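Local atomic coordinates of formate dehydrogenase subunit beta (Desulfovibrio gigas, PDB entry 1H0H), a protein that serves as the electron-transfer subunit of periplasmic formate dehydrogenase, carrying three [4Fe-4S] clusters while the enzyme reversibly oxidises formate to carbon dioxide. Residues B[4-13]-B[65-73]; B[180-190]-B[199-207]. All coordinates share one frame; numbering follows the deposited sequence.

Contact 1: B[4-13]-B[65-73]. With SF4 (iron/sulfur cluster), chain L; SF4 (iron/sulfur cluster), chain N; SF4 (iron/sulfur cluster), chain M.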
# COMPACT_ATOMS: atom_id res chain seq x y z
N PHE B 4 -29.44 -14.40 -11.11
CA PHE B 4 -28.08 -14.16 -10.71
C PHE B 4 -27.32 -15.44 -11.00
O PHE B 4 -27.87 -16.55 -10.91
CB PHE B 4 -27.97 -14.00 -9.17
CG PHE B 4 -28.61 -12.75 -8.58
CD1 PHE B 4 -29.98 -12.61 -8.51
CD2 PHE B 4 -27.80 -11.74 -8.01
CE1 PHE B 4 -30.56 -11.45 -7.90
CE2 PHE B 4 -28.37 -10.60 -7.42
CZ PHE B 4 -29.76 -10.46 -7.37
N PHE B 5 -26.05 -15.29 -11.33
CA PHE B 5 -25.16 -16.43 -11.36
C PHE B 5 -24.03 -16.08 -10.38
O PHE B 5 -23.35 -15.08 -10.56
CB PHE B 5 -24.59 -16.70 -12.74
CG PHE B 5 -23.45 -17.70 -12.73
CD1 PHE B 5 -23.56 -18.89 -12.02
CD2 PHE B 5 -22.25 -17.42 -13.37
CE1 PHE B 5 -22.50 -19.82 -12.00
CE2 PHE B 5 -21.19 -18.33 -13.34
CZ PHE B 5 -21.33 -19.54 -12.65
N VAL B 6 -23.87 -16.89 -9.34
CA VAL B 6 -22.79 -16.67 -8.39
C VAL B 6 -21.71 -17.74 -8.57
O VAL B 6 -21.93 -18.92 -8.28
CB VAL B 6 -23.32 -16.70 -6.94
CG1 VAL B 6 -22.22 -16.29 -5.97
CG2 VAL B 6 -24.58 -15.81 -6.79
N ASP B 7 -20.55 -17.34 -9.08
CA ASP B 7 -19.49 -18.28 -9.32
C ASP B 7 -18.56 -18.25 -8.11
O ASP B 7 -17.68 -17.39 -8.05
CB ASP B 7 -18.74 -17.90 -10.60
CG ASP B 7 -17.65 -18.86 -10.96
OD1 ASP B 7 -17.38 -19.80 -10.18
OD2 ASP B 7 -17.01 -18.75 -12.02
N THR B 8 -18.76 -19.16 -7.15
CA THR B 8 -17.92 -19.17 -5.94
C THR B 8 -16.45 -19.43 -6.25
O THR B 8 -15.57 -19.07 -5.46
CB THR B 8 -18.40 -20.21 -4.89
OG1 THR B 8 -18.23 -21.54 -5.42
CG2 THR B 8 -19.90 -20.07 -4.62
N THR B 9 -16.15 -19.98 -7.42
CA THR B 9 -14.75 -20.23 -7.71
C THR B 9 -13.99 -18.92 -7.96
O THR B 9 -12.77 -18.93 -8.01
CB THR B 9 -14.53 -21.19 -8.91
OG1 THR B 9 -14.87 -20.53 -10.16
CG2 THR B 9 -15.44 -22.40 -8.82
N ARG B 10 -14.71 -17.82 -8.15
CA ARG B 10 -14.04 -16.53 -8.35
C ARG B 10 -14.09 -15.61 -7.13
O ARG B 10 -13.51 -14.53 -7.16
CB ARG B 10 -14.63 -15.79 -9.56
CG ARG B 10 -14.55 -16.55 -10.86
CD ARG B 10 -15.08 -15.76 -12.03
NE ARG B 10 -14.24 -14.62 -12.36
CZ ARG B 10 -13.29 -14.68 -13.28
NH1 ARG B 10 -13.09 -15.83 -13.91
NH2 ARG B 10 -12.53 -13.60 -13.57
N CYS B 11 -14.76 -16.02 -6.06
CA CYS B 11 -14.91 -15.16 -4.87
C CYS B 11 -13.65 -15.15 -4.01
O CYS B 11 -13.10 -16.19 -3.68
CB CYS B 11 -16.12 -15.65 -4.05
SG CYS B 11 -16.42 -14.82 -2.46
N THR B 12 -13.20 -13.97 -3.62
CA THR B 12 -12.03 -13.88 -2.77
C THR B 12 -12.42 -13.57 -1.34
O THR B 12 -11.55 -13.34 -0.50
CB THR B 12 -11.09 -12.78 -3.29
OG1 THR B 12 -11.86 -11.59 -3.49
CG2 THR B 12 -10.53 -13.15 -4.65
N ALA B 13 -13.72 -13.58 -1.06
CA ALA B 13 -14.22 -13.25 0.26
C ALA B 13 -13.75 -11.85 0.68
O ALA B 13 -13.43 -11.59 1.85
CB ALA B 13 -13.84 -14.34 1.28
N TRP B 65 -9.98 -23.13 1.05
CA TRP B 65 -10.85 -22.27 1.83
C TRP B 65 -12.00 -21.89 0.91
O TRP B 65 -11.81 -21.17 -0.08
CB TRP B 65 -10.07 -21.04 2.26
CG TRP B 65 -10.55 -20.36 3.48
CD1 TRP B 65 -11.65 -20.64 4.22
CD2 TRP B 65 -9.93 -19.21 4.08
NE1 TRP B 65 -11.75 -19.76 5.26
CE2 TRP B 65 -10.70 -18.87 5.21
CE3 TRP B 65 -8.78 -18.44 3.79
CZ2 TRP B 65 -10.36 -17.79 6.05
CZ3 TRP B 65 -8.44 -17.39 4.62
CH2 TRP B 65 -9.24 -17.06 5.73
N LEU B 66 -13.18 -22.39 1.25
CA LEU B 66 -14.36 -22.27 0.40
C LEU B 66 -15.27 -21.17 0.85
O LEU B 66 -15.65 -21.10 2.02
CB LEU B 66 -15.14 -23.59 0.37
CG LEU B 66 -14.30 -24.80 -0.03
CD1 LEU B 66 -15.16 -26.08 -0.11
CD2 LEU B 66 -13.57 -24.55 -1.35
N PHE B 67 -15.66 -20.34 -0.10
CA PHE B 67 -16.47 -19.18 0.17
C PHE B 67 -17.85 -19.28 -0.51
O PHE B 67 -17.95 -19.74 -1.64
CB PHE B 67 -15.74 -17.93 -0.33
CG PHE B 67 -14.32 -17.80 0.18
CD1 PHE B 67 -14.02 -18.03 1.50
CD2 PHE B 67 -13.29 -17.45 -0.68
CE1 PHE B 67 -12.71 -17.92 1.97
CE2 PHE B 67 -11.98 -17.34 -0.22
CZ PHE B 67 -11.69 -17.55 1.11
N PHE B 68 -18.87 -18.77 0.17
CA PHE B 68 -20.25 -18.81 -0.29
C PHE B 68 -20.96 -17.53 0.15
O PHE B 68 -21.33 -17.37 1.31
CB PHE B 68 -20.93 -20.03 0.37
CG PHE B 68 -22.17 -20.49 -0.33
CD1 PHE B 68 -22.09 -21.36 -1.41
CD2 PHE B 68 -23.41 -20.12 0.13
CE1 PHE B 68 -23.27 -21.82 -2.06
CE2 PHE B 68 -24.57 -20.56 -0.51
CZ PHE B 68 -24.50 -21.41 -1.60
N PRO B 69 -21.16 -16.59 -0.77
CA PRO B 69 -21.81 -15.30 -0.45
C PRO B 69 -23.33 -15.48 -0.48
O PRO B 69 -24.00 -15.16 -1.46
CB PRO B 69 -21.37 -14.38 -1.59
CG PRO B 69 -20.86 -15.24 -2.66
CD PRO B 69 -20.73 -16.67 -2.17
N ASP B 70 -23.84 -15.95 0.65
CA ASP B 70 -25.21 -16.39 0.81
C ASP B 70 -26.22 -15.25 0.81
O ASP B 70 -25.93 -14.14 1.25
CB ASP B 70 -25.27 -17.21 2.10
CG ASP B 70 -26.37 -18.21 2.11
OD1 ASP B 70 -27.15 -18.26 1.13
OD2 ASP B 70 -26.53 -18.98 3.07
N GLN B 71 -27.39 -15.52 0.24
CA GLN B 71 -28.50 -14.59 0.20
C GLN B 71 -29.72 -15.43 -0.25
O GLN B 71 -29.57 -16.56 -0.71
CB GLN B 71 -28.26 -13.47 -0.82
CG GLN B 71 -28.15 -14.01 -2.23
CD GLN B 71 -27.96 -12.93 -3.33
OE1 GLN B 71 -26.86 -12.74 -3.83
NE2 GLN B 71 -29.05 -12.28 -3.72
N CYS B 72 -30.91 -14.84 -0.15
CA CYS B 72 -32.13 -15.48 -0.61
C CYS B 72 -31.96 -15.96 -2.06
O CYS B 72 -31.35 -15.27 -2.87
CB CYS B 72 -33.28 -14.48 -0.56
SG CYS B 72 -34.77 -15.04 -1.38
N ARG B 73 -32.54 -17.11 -2.40
CA ARG B 73 -32.39 -17.65 -3.76
C ARG B 73 -33.42 -17.13 -4.74
O ARG B 73 -33.36 -17.44 -5.91
CB ARG B 73 -32.53 -19.17 -3.73
CG ARG B 73 -31.60 -19.85 -2.75
CD ARG B 73 -30.09 -19.71 -3.05
NE ARG B 73 -29.36 -20.70 -2.27
CZ ARG B 73 -29.01 -20.53 -1.00
NH1 ARG B 73 -29.32 -19.40 -0.35
NH2 ARG B 73 -28.35 -21.50 -0.39
FE1 SF4 L . -17.54 -10.80 -4.97
FE2 SF4 L . -18.73 -10.83 -2.47
FE3 SF4 L . -16.89 -12.77 -3.13
FE4 SF4 L . -16.06 -10.08 -2.77
S1 SF4 L . -16.93 -11.46 -1.20
S2 SF4 L . -15.42 -11.58 -4.45
S3 SF4 L . -17.97 -9.01 -3.54
S4 SF4 L . -19.00 -12.38 -4.12
FE1 SF4 N . -36.22 -19.09 1.21
FE2 SF4 N . -35.73 -16.86 -0.33
FE3 SF4 N . -36.74 -19.27 -1.50
FE4 SF4 N . -38.34 -17.77 0.18
S1 SF4 N . -37.54 -17.13 -1.95
S2 SF4 N . -38.13 -19.95 0.28
S3 SF4 N . -36.74 -16.94 1.71
S4 SF4 N . -34.62 -18.91 -0.49
FE1 SF4 M . -29.45 -6.49 -3.10
FE2 SF4 M . -27.44 -8.37 -3.10
FE3 SF4 M . -29.98 -9.04 -2.23
FE4 SF4 M . -28.37 -7.39 -0.73
S1 SF4 M . -27.98 -9.59 -1.34
S2 SF4 M . -30.59 -7.13 -1.25
S3 SF4 M . -27.23 -6.24 -2.24
S4 SF4 M . -29.54 -8.38 -4.35
O HOH W 1 -14.83 -20.45 -3.10

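Contact 2: B[180-190]-B[199-207]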
# COMPACT_ATOMS: atom_id res chain seq x y z
N ILE B 180 -15.26 -26.11 -15.96
CA ILE B 180 -14.50 -26.66 -14.84
C ILE B 180 -14.85 -28.10 -14.48
O ILE B 180 -14.17 -28.70 -13.64
CB ILE B 180 -14.66 -25.77 -13.60
CG1 ILE B 180 -16.02 -25.97 -12.96
CG2 ILE B 180 -14.47 -24.29 -13.95
CD1 ILE B 180 -16.10 -25.41 -11.57
N LYS B 181 -15.89 -28.66 -15.08
CA LYS B 181 -16.29 -30.03 -14.76
C LYS B 181 -15.15 -31.06 -14.79
O LYS B 181 -15.10 -31.99 -13.97
CB LYS B 181 -17.39 -30.51 -15.71
CG LYS B 181 -18.81 -30.27 -15.24
CD LYS B 181 -19.28 -31.37 -14.29
CE LYS B 181 -18.48 -31.37 -13.00
NZ LYS B 181 -19.12 -32.23 -11.98
N ALA B 182 -14.27 -30.92 -15.77
CA ALA B 182 -13.17 -31.87 -15.94
C ALA B 182 -12.23 -31.84 -14.74
O ALA B 182 -11.98 -32.89 -14.12
CB ALA B 182 -12.40 -31.56 -17.22
N ALA B 183 -11.71 -30.65 -14.43
CA ALA B 183 -10.78 -30.45 -13.32
C ALA B 183 -11.46 -30.66 -11.97
O ALA B 183 -10.85 -31.18 -11.03
CB ALA B 183 -10.15 -29.04 -13.39
N TYR B 184 -12.72 -30.25 -11.87
CA TYR B 184 -13.46 -30.33 -10.62
C TYR B 184 -14.62 -31.25 -10.85
O TYR B 184 -15.76 -30.83 -11.04
CB TYR B 184 -13.92 -28.94 -10.15
CG TYR B 184 -12.76 -28.08 -9.73
CD1 TYR B 184 -12.15 -28.26 -8.49
CD2 TYR B 184 -12.26 -27.10 -10.57
CE1 TYR B 184 -11.07 -27.48 -8.10
CE2 TYR B 184 -11.18 -26.32 -10.19
CZ TYR B 184 -10.59 -26.52 -8.95
OH TYR B 184 -9.52 -25.74 -8.59
N SER B 185 -14.34 -32.54 -10.82
CA SER B 185 -15.35 -33.50 -11.18
C SER B 185 -16.54 -33.53 -10.22
O SER B 185 -17.56 -34.14 -10.51
CB SER B 185 -14.76 -34.90 -11.42
OG SER B 185 -14.04 -35.36 -10.30
N ASP B 186 -16.42 -32.85 -9.09
CA ASP B 186 -17.57 -32.77 -8.19
C ASP B 186 -18.26 -31.38 -8.22
O ASP B 186 -19.11 -31.07 -7.37
CB ASP B 186 -17.19 -33.18 -6.77
CG ASP B 186 -16.64 -34.60 -6.71
OD1 ASP B 186 -16.49 -35.22 -7.78
OD2 ASP B 186 -16.32 -35.18 -5.65
N ALA B 187 -17.92 -30.57 -9.20
CA ALA B 187 -18.53 -29.26 -9.30
C ALA B 187 -19.98 -29.41 -9.70
O ALA B 187 -20.33 -30.35 -10.40
CB ALA B 187 -17.82 -28.42 -10.31
N LYS B 188 -20.83 -28.50 -9.23
CA LYS B 188 -22.23 -28.51 -9.69
C LYS B 188 -22.91 -27.18 -9.45
O LYS B 188 -22.39 -26.34 -8.72
CB LYS B 188 -23.03 -29.61 -9.01
CG LYS B 188 -22.96 -29.54 -7.49
CD LYS B 188 -23.79 -30.66 -6.86
CE LYS B 188 -25.26 -30.35 -6.94
NZ LYS B 188 -26.10 -31.59 -6.81
N LEU B 189 -24.07 -27.01 -10.08
CA LEU B 189 -24.89 -25.84 -9.85
C LEU B 189 -25.84 -26.24 -8.73
O LEU B 189 -26.19 -27.41 -8.60
CB LEU B 189 -25.67 -25.47 -11.09
CG LEU B 189 -24.78 -25.05 -12.25
CD1 LEU B 189 -25.62 -24.70 -13.46
CD2 LEU B 189 -23.97 -23.83 -11.79
N CYS B 190 -26.23 -25.28 -7.90
CA CYS B 190 -27.08 -25.57 -6.77
C CYS B 190 -28.55 -25.32 -7.17
O CYS B 190 -28.94 -24.20 -7.47
CB CYS B 190 -26.62 -24.72 -5.57
SG CYS B 190 -24.91 -25.10 -5.02
N PHE B 199 -25.92 -20.68 -7.62
CA PHE B 199 -24.52 -20.83 -7.21
C PHE B 199 -23.82 -22.01 -7.89
O PHE B 199 -24.39 -23.11 -8.00
CB PHE B 199 -24.37 -21.06 -5.72
CG PHE B 199 -24.83 -19.93 -4.86
CD1 PHE B 199 -26.16 -19.80 -4.54
CD2 PHE B 199 -23.90 -19.03 -4.31
CE1 PHE B 199 -26.58 -18.81 -3.72
CE2 PHE B 199 -24.32 -18.02 -3.49
CZ PHE B 199 -25.66 -17.89 -3.20
N LEU B 200 -22.59 -21.76 -8.35
CA LEU B 200 -21.72 -22.80 -8.85
C LEU B 200 -20.74 -23.10 -7.74
O LEU B 200 -20.17 -22.17 -7.15
CB LEU B 200 -20.93 -22.34 -10.09
CG LEU B 200 -19.80 -23.27 -10.54
CD1 LEU B 200 -20.35 -24.65 -10.95
CD2 LEU B 200 -19.01 -22.70 -11.69
N THR B 201 -20.58 -24.38 -7.41
CA THR B 201 -19.58 -24.81 -6.44
C THR B 201 -18.66 -25.78 -7.13
O THR B 201 -19.06 -26.43 -8.10
CB THR B 201 -20.20 -25.46 -5.19
OG1 THR B 201 -21.16 -26.47 -5.55
CG2 THR B 201 -20.96 -24.42 -4.39
N ALA B 202 -17.42 -25.86 -6.65
CA ALA B 202 -16.44 -26.73 -7.26
C ALA B 202 -16.39 -28.10 -6.59
O ALA B 202 -15.73 -29.00 -7.07
CB ALA B 202 -15.05 -26.07 -7.24
N HIS B 203 -17.08 -28.24 -5.47
CA HIS B 203 -17.10 -29.48 -4.71
C HIS B 203 -18.48 -29.62 -4.09
O HIS B 203 -19.33 -28.75 -4.25
CB HIS B 203 -16.06 -29.43 -3.58
CG HIS B 203 -14.73 -28.90 -4.02
ND1 HIS B 203 -13.71 -29.72 -4.46
CD2 HIS B 203 -14.27 -27.63 -4.13
CE1 HIS B 203 -12.68 -28.98 -4.80
NE2 HIS B 203 -12.99 -27.71 -4.60
N ASN B 204 -18.69 -30.73 -3.39
CA ASN B 204 -19.92 -30.95 -2.65
C ASN B 204 -20.41 -29.65 -1.99
O ASN B 204 -19.71 -29.07 -1.17
CB ASN B 204 -19.65 -31.99 -1.58
CG ASN B 204 -20.81 -32.19 -0.65
OD1 ASN B 204 -21.92 -31.72 -0.90
ND2 ASN B 204 -20.57 -32.92 0.46
N PRO B 205 -21.59 -29.17 -2.41
CA PRO B 205 -22.24 -27.97 -1.87
C PRO B 205 -22.23 -27.83 -0.35
O PRO B 205 -22.06 -26.72 0.19
CB PRO B 205 -23.68 -28.11 -2.38
CG PRO B 205 -23.55 -28.78 -3.68
CD PRO B 205 -22.35 -29.73 -3.54
N LYS B 206 -22.38 -28.96 0.33
CA LYS B 206 -22.42 -28.98 1.78
C LYS B 206 -21.06 -28.65 2.43
O LYS B 206 -20.98 -28.40 3.64
CB LYS B 206 -23.03 -30.31 2.27
CG LYS B 206 -24.56 -30.39 2.05
CD LYS B 206 -25.12 -31.75 2.46
CE LYS B 206 -26.63 -31.81 2.30
NZ LYS B 206 -27.11 -31.25 0.99
N LEU B 207 -20.01 -28.65 1.64
CA LEU B 207 -18.70 -28.24 2.13
C LEU B 207 -18.65 -26.71 2.15
O LEU B 207 -17.83 -26.11 2.85
CB LEU B 207 -17.58 -28.79 1.25
CG LEU B 207 -17.44 -30.30 1.31
CD1 LEU B 207 -16.44 -30.78 0.31
CD2 LEU B 207 -17.05 -30.70 2.71
O HOH W 2 -14.60 -31.44 -7.65
O HOH W 3 -16.53 -32.74 -3.25
O HOH W 4 -28.22 -21.73 -6.32

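Contact 1: B[4-13]-B[65-73]
F67 lies between two partners: the carbonyl O of W65 sits over one ring face, while the methyl of A13 sits over the centre of the other, 3.5 Å from A13 CB to the ring centroid and only 5° off the normal, a CH-pi contact. The carbonyl O of C11 reaches the ring edge in its plane, 3.3 Å from F67 CD2, and C11 SG flanks F67 CB. A water joins the backbones here, donating to T8 O and accepting from F67 N. F68 leaves its backbone pointing away from 4-13 and stacks on F199, yet CD1 of its ring still meets T8 CG2 obliquely. P69, centre of an inverse gamma turn, lies alongside V6, with V6 CG1 3.7 Å from P69 CG; the same CG is 3.7 Å from sulfide S4 of the cluster that C11 ligates.

That cluster belongs to a ferredoxin-type site in which C11, C14 and C17 come from one CxxCxxC run and C156 from far along the chain. C11 SG, placed anti to the backbone N (chi1 175°), binds iron FE3 at 2.2 Å and accepts a weak hydrogen bond from A13 N. Further on, Q71 NE2 lies 4.1 Å above the plane of the F4 ring, offset toward its rim, amide and ring planes 73° apart, and both groups line the second cluster's pocket. K50 NZ hydrogen-bonds to Q71 OE1, whereas Q71 NE2 is buried without a hydrogen-bond partner. C72 SG binds iron FE2 of the third cluster at 2.3 Å.

Contact 2: B[180-190]-B[199-207]
K188 and T201 form a hydrogen-bonded antiparallel pair. T201 N bonds to K188 O (3.0 Å, 177° at the hydrogen), and the return bond from K188 N to T201 O is more bent. C190 N continues the ladder to F199 O at 2.8 Å. In the non-hydrogen-bonded pair between them, L189 CD2 packs on L200 CB. On the face carrying K188 and T201, the K188 chain crosses the P205 ring at about a right angle, with K188 CD 3.7 Å from P205 CG; K188 CG, set between the backbone N and the carbonyl carbon (chi1 55°), carries the chain onto that ring. C190 SG also touches P205 CG.

Beyond the paired strands, the methyl of A202 lies over one face of the Y184 ring, offset toward its rim, with A202 CB 4.2 Å from the ring centroid. H203 CE1 comes to the edge of that ring, 3.8 Å from Y184 CD1, the two ring planes 83° apart.

A type I turn from Y184 to A187 leads the chain into the strand. K181 NZ bonds to A187 O (2.7 Å), on a lone pair in the carbonyl plane, and weakly to S185 O. One water links D186 N to A202 O; another spans C190 O and F199 N. T201 OG1 bonds to H203 O. The paired strands belong to a beta hairpin, strands 188-189 and 197-201, whose strand 188-189 is an outermost strand of the mixed sheet within this chain.

Contact 1 closes before contact 2 opens along the chain, and their centres lie 12 Å apart on the same side of the chain's centre. They meet in the mixed sheet, where strand 2-7 runs parallel to strand 197-201: L200 N probably donates to V6 O, and T8 OG1 to L200 O. Strand 62-70, from the separate two-stranded sheet, packs against this junction through P69, which touches F199. Helix 166-180 covers F5, L189 and L200. The C-terminal hairpin thereby joins directly onto the strand that leads into the first cluster's cysteines, with the side chain of F199 about 8 Å from that of C11.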